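Local coordinates for protein serpin-12 (Manduca sexta, PDB 6CJ7) that probably inhibits serine proteases and controls the prophenoloxidase activation system in larval hemolymph, at residues L176-F181 with V224-Y229; S202-R207 with L270-F275; L234-P239 with L351-N356. One frame throughout, in Å; residues are numbered along the deposited sequence.

Contact 1. Residues L176-F181 with V224-Y229; sequences LWEIPF and VLPFEY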
loop_
_atom_site.group_PDB
_atom_site.type_symbol
_atom_site.label_atom_id
_atom_site.label_comp_id
_atom_site.label_asym_id
_atom_site.label_seq_id
_atom_site.Cartn_x
_atom_site.Cartn_y
_atom_site.Cartn_z
ATOM N N LEU A 176 1.510 -10.226 13.749
ATOM C CA LEU A 176 1.082 -11.064 14.860
ATOM C C LEU A 176 0.155 -10.231 15.733
ATOM O O LEU A 176 0.534 -9.144 16.178
ATOM C CB LEU A 176 2.296 -11.544 15.661
ATOM C CG LEU A 176 2.098 -12.643 16.699
ATOM C CD1 LEU A 176 2.488 -13.975 16.103
ATOM C CD2 LEU A 176 2.929 -12.342 17.932
ATOM N N TRP A 177 -1.057 -10.718 15.969
ATOM C CA TRP A 177 -1.971 -9.974 16.817
ATOM C C TRP A 177 -1.409 -9.844 18.229
ATOM O O TRP A 177 -0.695 -10.721 18.730
ATOM C CB TRP A 177 -3.338 -10.655 16.885
ATOM C CG TRP A 177 -4.012 -10.831 15.568
ATOM C CD1 TRP A 177 -4.317 -12.024 14.967
ATOM C CD2 TRP A 177 -4.505 -9.804 14.690
ATOM N NE1 TRP A 177 -4.946 -11.804 13.772
ATOM C CE2 TRP A 177 -5.087 -10.453 13.581
ATOM C CE3 TRP A 177 -4.503 -8.399 14.732
ATOM C CZ2 TRP A 177 -5.661 -9.752 12.514
ATOM C CZ3 TRP A 177 -5.074 -7.702 13.674
ATOM C CH2 TRP A 177 -5.656 -8.384 12.580
ATOM N N GLU A 178 -1.752 -8.732 18.878
ATOM C CA GLU A 178 -1.455 -8.582 20.303
ATOM C C GLU A 178 -2.024 -9.746 21.104
ATOM O O GLU A 178 -1.366 -10.281 22.006
ATOM C CB GLU A 178 -2.027 -7.250 20.785
ATOM C CG GLU A 178 -1.549 -6.766 22.133
ATOM C CD GLU A 178 -2.135 -5.409 22.474
ATOM O OE1 GLU A 178 -3.379 -5.297 22.534
ATOM O OE2 GLU A 178 -1.357 -4.448 22.653
ATOM N N ILE A 179 -3.243 -10.155 20.782
ATOM C CA ILE A 179 -3.882 -11.306 21.410
ATOM C C ILE A 179 -4.345 -12.254 20.307
ATOM O O ILE A 179 -4.951 -11.812 19.318
ATOM C CB ILE A 179 -5.036 -10.862 22.321
ATOM C CG1 ILE A 179 -4.480 -10.088 23.522
ATOM C CG2 ILE A 179 -5.838 -12.069 22.801
ATOM C CD1 ILE A 179 -5.544 -9.453 24.412
ATOM N N PRO A 180 -4.070 -13.550 20.423
ATOM C CA PRO A 180 -4.397 -14.470 19.332
ATOM C C PRO A 180 -5.889 -14.720 19.219
ATOM O O PRO A 180 -6.643 -14.610 20.189
ATOM C CB PRO A 180 -3.660 -15.759 19.719
ATOM C CG PRO A 180 -3.501 -15.674 21.192
ATOM C CD PRO A 180 -3.353 -14.223 21.520
ATOM N N PHE A 181 -6.304 -15.041 17.998
ATOM C CA PHE A 181 -7.558 -15.750 17.783
ATOM C C PHE A 181 -7.346 -17.225 18.076
ATOM O O PHE A 181 -6.335 -17.810 17.667
ATOM C CB PHE A 181 -8.035 -15.594 16.339
ATOM C CG PHE A 181 -8.544 -14.231 15.995
ATOM C CD1 PHE A 181 -9.872 -13.904 16.195
ATOM C CD2 PHE A 181 -7.700 -13.282 15.430
ATOM C CE1 PHE A 181 -10.350 -12.647 15.855
ATOM C CE2 PHE A 181 -8.174 -12.024 15.098
ATOM C CZ PHE A 181 -9.499 -11.708 15.309
ATOM N N VAL A 224 -10.663 -1.517 15.783
ATOM C CA VAL A 224 -9.215 -1.359 15.671
ATOM C C VAL A 224 -8.564 -2.579 16.307
ATOM O O VAL A 224 -8.705 -2.804 17.519
ATOM C CB VAL A 224 -8.731 -0.076 16.362
ATOM C CG1 VAL A 224 -7.214 0.036 16.269
ATOM C CG2 VAL A 224 -9.419 1.158 15.775
ATOM N N LEU A 225 -7.854 -3.366 15.500
ATOM C CA LEU A 225 -7.247 -4.606 15.980
ATOM C C LEU A 225 -5.735 -4.435 16.083
ATOM O O LEU A 225 -5.066 -4.307 15.046
ATOM C CB LEU A 225 -7.595 -5.757 15.037
ATOM C CG LEU A 225 -9.082 -5.856 14.688
ATOM C CD1 LEU A 225 -9.337 -6.882 13.589
ATOM C CD2 LEU A 225 -9.878 -6.177 15.953
ATOM N N PRO A 226 -5.144 -4.414 17.277
ATOM C CA PRO A 226 -3.708 -4.120 17.381
ATOM C C PRO A 226 -2.824 -5.325 17.090
ATOM O O PRO A 226 -3.146 -6.472 17.419
ATOM C CB PRO A 226 -3.539 -3.668 18.841
ATOM C CG PRO A 226 -4.928 -3.540 19.396
ATOM C CD PRO A 226 -5.794 -4.456 18.597
ATOM N N PHE A 227 -1.686 -5.045 16.457
ATOM C CA PHE A 227 -0.646 -6.044 16.287
ATOM C C PHE A 227 0.353 -5.931 17.443
ATOM O O PHE A 227 0.217 -5.078 18.321
ATOM C CB PHE A 227 0.013 -5.889 14.915
ATOM C CG PHE A 227 -0.869 -6.317 13.768
ATOM C CD1 PHE A 227 -1.588 -5.378 13.031
ATOM C CD2 PHE A 227 -0.969 -7.666 13.407
ATOM C CE1 PHE A 227 -2.391 -5.784 11.948
ATOM C CE2 PHE A 227 -1.778 -8.075 12.338
ATOM C CZ PHE A 227 -2.483 -7.131 11.612
ATOM N N GLU A 228 1.358 -6.809 17.439
ATOM C CA GLU A 228 2.280 -6.949 18.568
ATOM C C GLU A 228 2.950 -5.621 18.910
ATOM O O GLU A 228 3.386 -4.883 18.023
ATOM C CB GLU A 228 3.348 -8.006 18.241
ATOM C CG GLU A 228 3.906 -8.708 19.466
ATOM C CD GLU A 228 5.082 -9.641 19.184
ATOM O OE1 GLU A 228 5.701 -9.554 18.107
ATOM O OE2 GLU A 228 5.393 -10.472 20.065
ATOM N N TYR A 229 3.013 -5.320 20.212
ATOM C CA TYR A 229 3.622 -4.098 20.747
ATOM C C TYR A 229 2.930 -2.834 20.237
ATOM O O TYR A 229 3.494 -1.736 20.318
ATOM C CB TYR A 229 5.127 -4.049 20.450
ATOM C CG TYR A 229 5.855 -5.294 20.900
ATOM C CD1 TYR A 229 5.838 -5.677 22.237
ATOM C CD2 TYR A 229 6.547 -6.088 20.004
ATOM C CE1 TYR A 229 6.494 -6.820 22.667
ATOM C CE2 TYR A 229 7.213 -7.238 20.424
ATOM C CZ TYR A 229 7.175 -7.599 21.754
ATOM O OH TYR A 229 7.829 -8.739 22.175
#
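Trp-177 and Phe-227 form an offset stack, ring centroids 4.2 Å apart and planes 12° from parallel. Their rims overlap, with Trp-177 CZ3 just 3.4 Å from Phe-227 CZ. Phe-181 CE2 comes over the rim of the opposite face, so the indole has a phenylalanine on either side, only Phe-227 stacked on it, while Leu-225 CB reaches Trp-177 CZ3 obliquely at 3.5 Å. In the indole plane, Pro-226 O lies at the edge, 3.6 Å from Trp-177 CE3. That same carbonyl takes the amide of the next residue in an almost straight bond, Glu-178 N to Pro-226 O at 3.0 Å and 179°. The indole NE1 bonds to Asp-327 O. Glu-178 is the solvent side: it runs out extended and merely brushes the proline, OE1 to Pro-226 CG at 3.9 Å. The Leu-176 end is buried but weakly bonded, Glu-228 N to Leu-176 O; there Leu-176 CD2 rests against the Glu-228 carboxylate, whose OE2 is in a salt bridge with Arg-90. The loop leaving strand 165-174 thus meets the chain just past strand 220-226 through a single beta bridge, Trp-177 with Phe-227, and Leu-234 of strand 232-239 touches both rings; Trp-177 probably corresponds to the tryptophan of the breach in other serpins.

Contact 2. Residues S202-R207 with L270-F275; sequences SFMQTR and LELPKF
The Phe-203 ring has Pro-273 over one face, CE2 meeting Pro-273 CG at 3.5 Å, and the carbonyl carbon of Glu-271 near its plane at the edge. Next along the same side of the sheet, the flat ends of Gln-205 and Glu-271 stack, amide and carboxylate planes 18° apart, as the two chains run side by side with their CG atoms 3.9 Å apart. Arg-189 serves both: it donates to Gln-205 OE1 and makes a long, weak ion pair with Glu-271. On the other side of the sheet Met-204 lies alongside Leu-272, and its bend at chi3 (-67°) brings CE to 4.0 Å from Leu-272 CD2. Lys-274 crosses the methionine at about a right angle, and the approach of Lys-274 CG to Met-204 CG, 3.4 Å, is tight. Five backbone bonds join the antiparallel strands. The one from Met-204 N to Leu-272 O, 2.9 Å, is the most bent at 140°, with its donor well above the carbonyl plane. Strand 187-192 flanks segment 202-207 on its outer side, and strand 351-354 runs parallel to segment 270-275 on the other, forming the four-stranded sheet C of the serpin fold. Phe-181 covers Met-204 and Thr-206, while Ile-326 of strand 317-326 packs on Met-204 and Leu-272.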
loop_
_atom_site.group_PDB
_atom_site.type_symbol
_atom_site.label_atom_id
_atom_site.label_comp_id
_atom_site.label_asym_id
_atom_site.label_seq_id
_atom_site.Cartn_x
_atom_site.Cartn_y
_atom_site.Cartn_z
ATOM N N SER A 202 -13.712 -18.652 6.014
ATOM C CA SER A 202 -13.227 -19.000 7.349
ATOM C C SER A 202 -13.217 -17.758 8.232
ATOM O O SER A 202 -12.362 -16.880 8.080
ATOM C CB SER A 202 -11.831 -19.614 7.269
ATOM O OG SER A 202 -11.879 -20.881 6.642
ATOM N N PHE A 203 -14.145 -17.693 9.175
ATOM C CA PHE A 203 -14.274 -16.548 10.061
ATOM C C PHE A 203 -13.548 -16.826 11.371
ATOM O O PHE A 203 -13.920 -17.737 12.121
ATOM C CB PHE A 203 -15.742 -16.223 10.315
ATOM C CG PHE A 203 -16.440 -15.641 9.121
ATOM C CD1 PHE A 203 -17.026 -16.462 8.169
ATOM C CD2 PHE A 203 -16.505 -14.271 8.949
ATOM C CE1 PHE A 203 -17.678 -15.930 7.073
ATOM C CE2 PHE A 203 -17.153 -13.733 7.866
ATOM C CZ PHE A 203 -17.745 -14.568 6.919
ATOM N N MET A 204 -12.510 -16.046 11.635
ATOM C CA MET A 204 -11.896 -16.022 12.951
ATOM C C MET A 204 -12.838 -15.328 13.923
ATOM O O MET A 204 -13.549 -14.390 13.559
ATOM C CB MET A 204 -10.571 -15.271 12.874
ATOM C CG MET A 204 -9.704 -15.800 11.781
ATOM S SD MET A 204 -8.076 -15.009 11.810
ATOM C CE MET A 204 -8.559 -13.325 11.354
ATOM N N GLN A 205 -12.850 -15.788 15.174
ATOM C CA GLN A 205 -13.816 -15.272 16.133
ATOM C C GLN A 205 -13.149 -15.020 17.477
ATOM O O GLN A 205 -12.323 -15.818 17.928
ATOM C CB GLN A 205 -14.990 -16.241 16.335
ATOM C CG GLN A 205 -15.767 -16.565 15.089
ATOM C CD GLN A 205 -16.817 -17.615 15.355
ATOM O OE1 GLN A 205 -17.438 -18.141 14.432
ATOM N NE2 GLN A 205 -17.017 -17.931 16.625
ATOM N N THR A 206 -13.522 -13.911 18.110
ATOM C CA THR A 206 -13.117 -13.627 19.484
ATOM C C THR A 206 -14.082 -12.606 20.064
ATOM O O THR A 206 -14.845 -11.959 19.340
ATOM C CB THR A 206 -11.675 -13.106 19.582
ATOM O OG1 THR A 206 -11.244 -13.164 20.949
ATOM C CG2 THR A 206 -11.585 -11.660 19.104
ATOM N N ARG A 207 -14.048 -12.478 21.392
ATOM C CA ARG A 207 -14.793 -11.440 22.090
ATOM C C ARG A 207 -13.857 -10.813 23.110
ATOM O O ARG A 207 -13.470 -11.464 24.086
ATOM C CB ARG A 207 -16.049 -11.990 22.760
ATOM C CG ARG A 207 -16.823 -10.918 23.496
ATOM C CD ARG A 207 -18.117 -11.447 24.050
ATOM N NE ARG A 207 -18.708 -10.513 25.001
ATOM C CZ ARG A 207 -19.849 -10.731 25.644
ATOM N NH1 ARG A 207 -20.529 -11.847 25.425
ATOM N NH2 ARG A 207 -20.315 -9.830 26.497
ATOM N N LEU A 270 -16.479 -10.276 17.724
ATOM C CA LEU A 270 -15.917 -10.073 16.393
ATOM C C LEU A 270 -15.902 -11.377 15.600
ATOM O O LEU A 270 -15.476 -12.416 16.113
ATOM C CB LEU A 270 -14.498 -9.512 16.528
ATOM C CG LEU A 270 -13.650 -9.399 15.257
ATOM C CD1 LEU A 270 -14.197 -8.312 14.353
ATOM C CD2 LEU A 270 -12.200 -9.097 15.634
ATOM N N GLU A 271 -16.369 -11.324 14.349
ATOM C CA GLU A 271 -16.190 -12.396 13.378
ATOM C C GLU A 271 -15.529 -11.780 12.160
ATOM O O GLU A 271 -16.133 -10.933 11.492
ATOM C CB GLU A 271 -17.516 -13.049 12.998
ATOM C CG GLU A 271 -18.198 -13.678 14.214
ATOM C CD GLU A 271 -19.510 -14.375 13.892
ATOM O OE1 GLU A 271 -19.836 -14.573 12.708
ATOM O OE2 GLU A 271 -20.233 -14.723 14.845
ATOM N N LEU A 272 -14.294 -12.200 11.882
ATOM C CA LEU A 272 -13.465 -11.586 10.837
ATOM C C LEU A 272 -12.951 -12.655 9.876
ATOM O O LEU A 272 -12.214 -13.542 10.300
ATOM C CB LEU A 272 -12.296 -10.812 11.473
ATOM C CG LEU A 272 -11.408 -10.047 10.496
ATOM C CD1 LEU A 272 -12.153 -8.851 9.930
ATOM C CD2 LEU A 272 -10.108 -9.599 11.175
ATOM N N PRO A 273 -13.284 -12.608 8.574
ATOM C CA PRO A 273 -12.757 -13.618 7.651
ATOM C C PRO A 273 -11.243 -13.527 7.540
ATOM O O PRO A 273 -10.662 -12.443 7.426
ATOM C CB PRO A 273 -13.439 -13.269 6.322
ATOM C CG PRO A 273 -14.345 -12.154 6.565
ATOM C CD PRO A 273 -14.080 -11.551 7.897
ATOM N N LYS A 274 -10.604 -14.697 7.580
ATOM C CA LYS A 274 -9.221 -14.807 7.143
ATOM C C LYS A 274 -9.117 -14.442 5.675
ATOM O O LYS A 274 -9.966 -14.838 4.869
ATOM C CB LYS A 274 -8.698 -16.248 7.303
ATOM C CG LYS A 274 -8.452 -16.709 8.699
ATOM C CD LYS A 274 -7.232 -17.616 8.745
ATOM C CE LYS A 274 -7.570 -19.057 8.436
ATOM N NZ LYS A 274 -6.396 -19.937 8.701
ATOM N N PHE A 275 -8.057 -13.717 5.312
ATOM C CA PHE A 275 -7.823 -13.456 3.898
ATOM C C PHE A 275 -6.340 -13.237 3.646
ATOM O O PHE A 275 -5.569 -12.911 4.552
ATOM C CB PHE A 275 -8.648 -12.261 3.394
ATOM C CG PHE A 275 -8.290 -10.948 4.022
ATOM C CD1 PHE A 275 -7.243 -10.173 3.527
ATOM C CD2 PHE A 275 -9.020 -10.463 5.093
ATOM C CE1 PHE A 275 -6.920 -8.954 4.113
ATOM C CE2 PHE A 275 -8.715 -9.249 5.669
ATOM C CZ PHE A 275 -7.659 -8.487 5.193
#

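Contact 3. Residues L234-P239 with L351-N356; sequences LIVVLP and LYFRAN
Leu-238 and Ala-355 mark the closest backbone approach, CA atoms 6.7 Å apart, where strands 234-239 and 351-354 pass at 92° with their axes 8.8 Å from each other; the strands meet through side chains and are not paired. Phe-353 fills the gap. Its CG is anti to the backbone N (chi1 -164°), and the far end of its ring comes up against the other strand. Leu-238 CD2 sits over the centre of one ring face in a CH-pi contact, 4.2 Å from the centroid and 12° off the normal. Phe-353 CZ at the tip of the ring is the busiest atom: it touches Leu-238 CB at 3.6 Å and lies 3.5 Å from Val-236 O, which approaches obliquely. Val-236 CG1 packs against Phe-353 CE1, also at 3.6 Å. An alanine in place of Phe-353 would probably leave Val-236 CG1 and Leu-238 CD2 without the ring they rest on and open a gap between the strands. Leu-238 forks over the rest of segment 351-356. While CD2 covers the ring it also comes within 3.3 Å of Arg-354 O, and Leu-238 CD1 reaches Ala-355 CA at 4.0 Å. Ala-355 is the centre of an inverse gamma turn, closed by a weak bond from Asn-356 N to Arg-354 O, which bends the chain as the strand ends. Leu-270 and Lys-221 add to the surroundings of the Phe-353 ring. Here a sheet B strand and a sheet C strand of the serpin fold pass at about a right angle, packed through side chains: strand 232-239 belongs to sheet B, and strand 351-354 is the sheet C strand that receives the chain from the reactive-centre loop.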
loop_
_atom_site.group_PDB
_atom_site.type_symbol
_atom_site.label_atom_id
_atom_site.label_comp_id
_atom_site.label_asym_id
_atom_site.label_seq_id
_atom_site.Cartn_x
_atom_site.Cartn_y
_atom_site.Cartn_z
ATOM N N LEU A 234 -4.812 -3.131 12.436
ATOM C CA LEU A 234 -5.738 -3.352 11.335
ATOM C C LEU A 234 -7.039 -2.651 11.700
ATOM O O LEU A 234 -7.688 -3.002 12.696
ATOM C CB LEU A 234 -5.977 -4.834 11.039
ATOM C CG LEU A 234 -6.636 -5.060 9.666
ATOM C CD1 LEU A 234 -5.635 -4.808 8.534
ATOM C CD2 LEU A 234 -7.232 -6.467 9.601
ATOM N N ILE A 235 -7.391 -1.636 10.920
ATOM C CA ILE A 235 -8.613 -0.879 11.125
ATOM C C ILE A 235 -9.619 -1.417 10.124
ATOM O O ILE A 235 -9.388 -1.374 8.910
ATOM C CB ILE A 235 -8.368 0.626 10.952
ATOM C CG1 ILE A 235 -7.310 1.087 11.963
ATOM C CG2 ILE A 235 -9.676 1.408 11.137
ATOM C CD1 ILE A 235 -6.814 2.503 11.733
ATOM N N VAL A 236 -10.705 -1.992 10.624
ATOM C CA VAL A 236 -11.703 -2.644 9.784
ATOM C C VAL A 236 -12.978 -1.823 9.851
ATOM O O VAL A 236 -13.456 -1.487 10.944
ATOM C CB VAL A 236 -11.950 -4.097 10.221
ATOM C CG1 VAL A 236 -12.950 -4.771 9.279
ATOM C CG2 VAL A 236 -10.635 -4.860 10.273
ATOM N N VAL A 237 -13.519 -1.483 8.682
ATOM C CA VAL A 237 -14.642 -0.567 8.584
ATOM C C VAL A 237 -15.722 -1.267 7.777
ATOM O O VAL A 237 -15.478 -1.691 6.639
ATOM C CB VAL A 237 -14.229 0.766 7.935
ATOM C CG1 VAL A 237 -15.329 1.788 8.105
ATOM C CG2 VAL A 237 -12.927 1.279 8.551
ATOM N N LEU A 238 -16.903 -1.400 8.371
ATOM C CA LEU A 238 -17.960 -2.241 7.839
ATOM C C LEU A 238 -19.196 -1.386 7.578
ATOM O O LEU A 238 -19.751 -0.811 8.528
ATOM C CB LEU A 238 -18.274 -3.353 8.833
ATOM C CG LEU A 238 -19.310 -4.416 8.511
ATOM C CD1 LEU A 238 -18.893 -5.257 7.332
ATOM C CD2 LEU A 238 -19.530 -5.296 9.744
ATOM N N PRO A 239 -19.673 -1.269 6.335
ATOM C CA PRO A 239 -20.851 -0.444 6.074
ATOM C C PRO A 239 -22.065 -1.007 6.782
ATOM O O PRO A 239 -22.232 -2.217 6.926
ATOM C CB PRO A 239 -21.012 -0.520 4.548
ATOM C CG PRO A 239 -19.767 -1.089 4.032
ATOM C CD PRO A 239 -19.154 -1.927 5.120
ATOM N N LEU A 351 -20.987 -4.308 21.092
ATOM C CA LEU A 351 -20.979 -4.213 19.643
ATOM C C LEU A 351 -20.779 -5.600 19.064
ATOM O O LEU A 351 -19.876 -6.328 19.488
ATOM C CB LEU A 351 -19.865 -3.272 19.162
ATOM C CG LEU A 351 -19.616 -3.138 17.660
ATOM C CD1 LEU A 351 -20.851 -2.607 16.962
ATOM C CD2 LEU A 351 -18.412 -2.248 17.383
ATOM N N TYR A 352 -21.628 -5.967 18.111
ATOM C CA TYR A 352 -21.383 -7.105 17.238
ATOM C C TYR A 352 -20.723 -6.600 15.968
ATOM O O TYR A 352 -21.247 -5.693 15.316
ATOM C CB TYR A 352 -22.682 -7.825 16.878
ATOM C CG TYR A 352 -23.295 -8.641 17.989
ATOM C CD1 TYR A 352 -22.864 -9.937 18.240
ATOM C CD2 TYR A 352 -24.320 -8.126 18.769
ATOM C CE1 TYR A 352 -23.430 -10.695 19.248
ATOM C CE2 TYR A 352 -24.893 -8.877 19.779
ATOM C CZ TYR A 352 -24.442 -10.159 20.012
ATOM O OH TYR A 352 -25.005 -10.909 21.016
ATOM N N PHE A 353 -19.580 -7.183 15.619
ATOM C CA PHE A 353 -18.858 -6.814 14.406
ATOM C C PHE A 353 -18.660 -8.083 13.587
ATOM O O PHE A 353 -17.713 -8.843 13.807
ATOM C CB PHE A 353 -17.524 -6.138 14.723
ATOM C CG PHE A 353 -16.922 -5.401 13.553
ATOM C CD1 PHE A 353 -16.291 -6.094 12.529
ATOM C CD2 PHE A 353 -16.960 -4.011 13.489
ATOM C CE1 PHE A 353 -15.724 -5.425 11.443
ATOM C CE2 PHE A 353 -16.394 -3.332 12.396
ATOM C CZ PHE A 353 -15.776 -4.043 11.377
ATOM N N ARG A 354 -19.554 -8.310 12.631
ATOM C CA ARG A 354 -19.517 -9.511 11.817
ATOM C C ARG A 354 -19.272 -9.080 10.377
ATOM O O ARG A 354 -20.167 -8.529 9.727
ATOM C CB ARG A 354 -20.811 -10.304 11.971
ATOM C CG ARG A 354 -21.113 -11.271 10.846
ATOM C CD ARG A 354 -22.222 -12.180 11.246
ATOM N NE ARG A 354 -23.465 -11.454 11.503
ATOM C CZ ARG A 354 -24.516 -11.972 12.123
ATOM N NH1 ARG A 354 -24.472 -13.229 12.545
ATOM N NH2 ARG A 354 -25.606 -11.236 12.328
ATOM N N ALA A 355 -18.061 -9.326 9.896
ATOM C CA ALA A 355 -17.655 -8.887 8.562
ATOM C C ALA A 355 -17.932 -9.980 7.528
ATOM O O ALA A 355 -17.019 -10.539 6.918
ATOM C CB ALA A 355 -16.184 -8.486 8.570
ATOM N N ASN A 356 -19.221 -10.283 7.356
ATOM C CA ASN A 356 -19.695 -11.319 6.443
ATOM C C ASN A 356 -20.266 -10.724 5.160
ATOM O O ASN A 356 -21.122 -11.336 4.505
ATOM C CB ASN A 356 -20.722 -12.216 7.134
ATOM C CG ASN A 356 -21.980 -11.469 7.553
ATOM O OD1 ASN A 356 -22.093 -10.256 7.385
ATOM N ND2 ASN A 356 -22.938 -12.203 8.104
#

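Contacts 2 and 3 are the closest pair, centres about 10 Å apart, and share sheet C: Glu-271 N probably bonds to Phe-353 O at 2.9 Å. Contact 1 lies about 13 Å from contact 2, centre to centre, and meets it through Phe-181, whose CE1 is 3.6 Å from Thr-206 CG2. It is about 16 Å from contact 3, yet sheet B ties them directly, with Leu-225 N to Leu-234 O at 2.8 Å a probable hydrogen bond. Residues 332-346, which probably belong to the reactive-centre loop, are not modelled; contact 1 touches the chain just before this gap, and strand 351-354 of contact 3 begins a few residues after it.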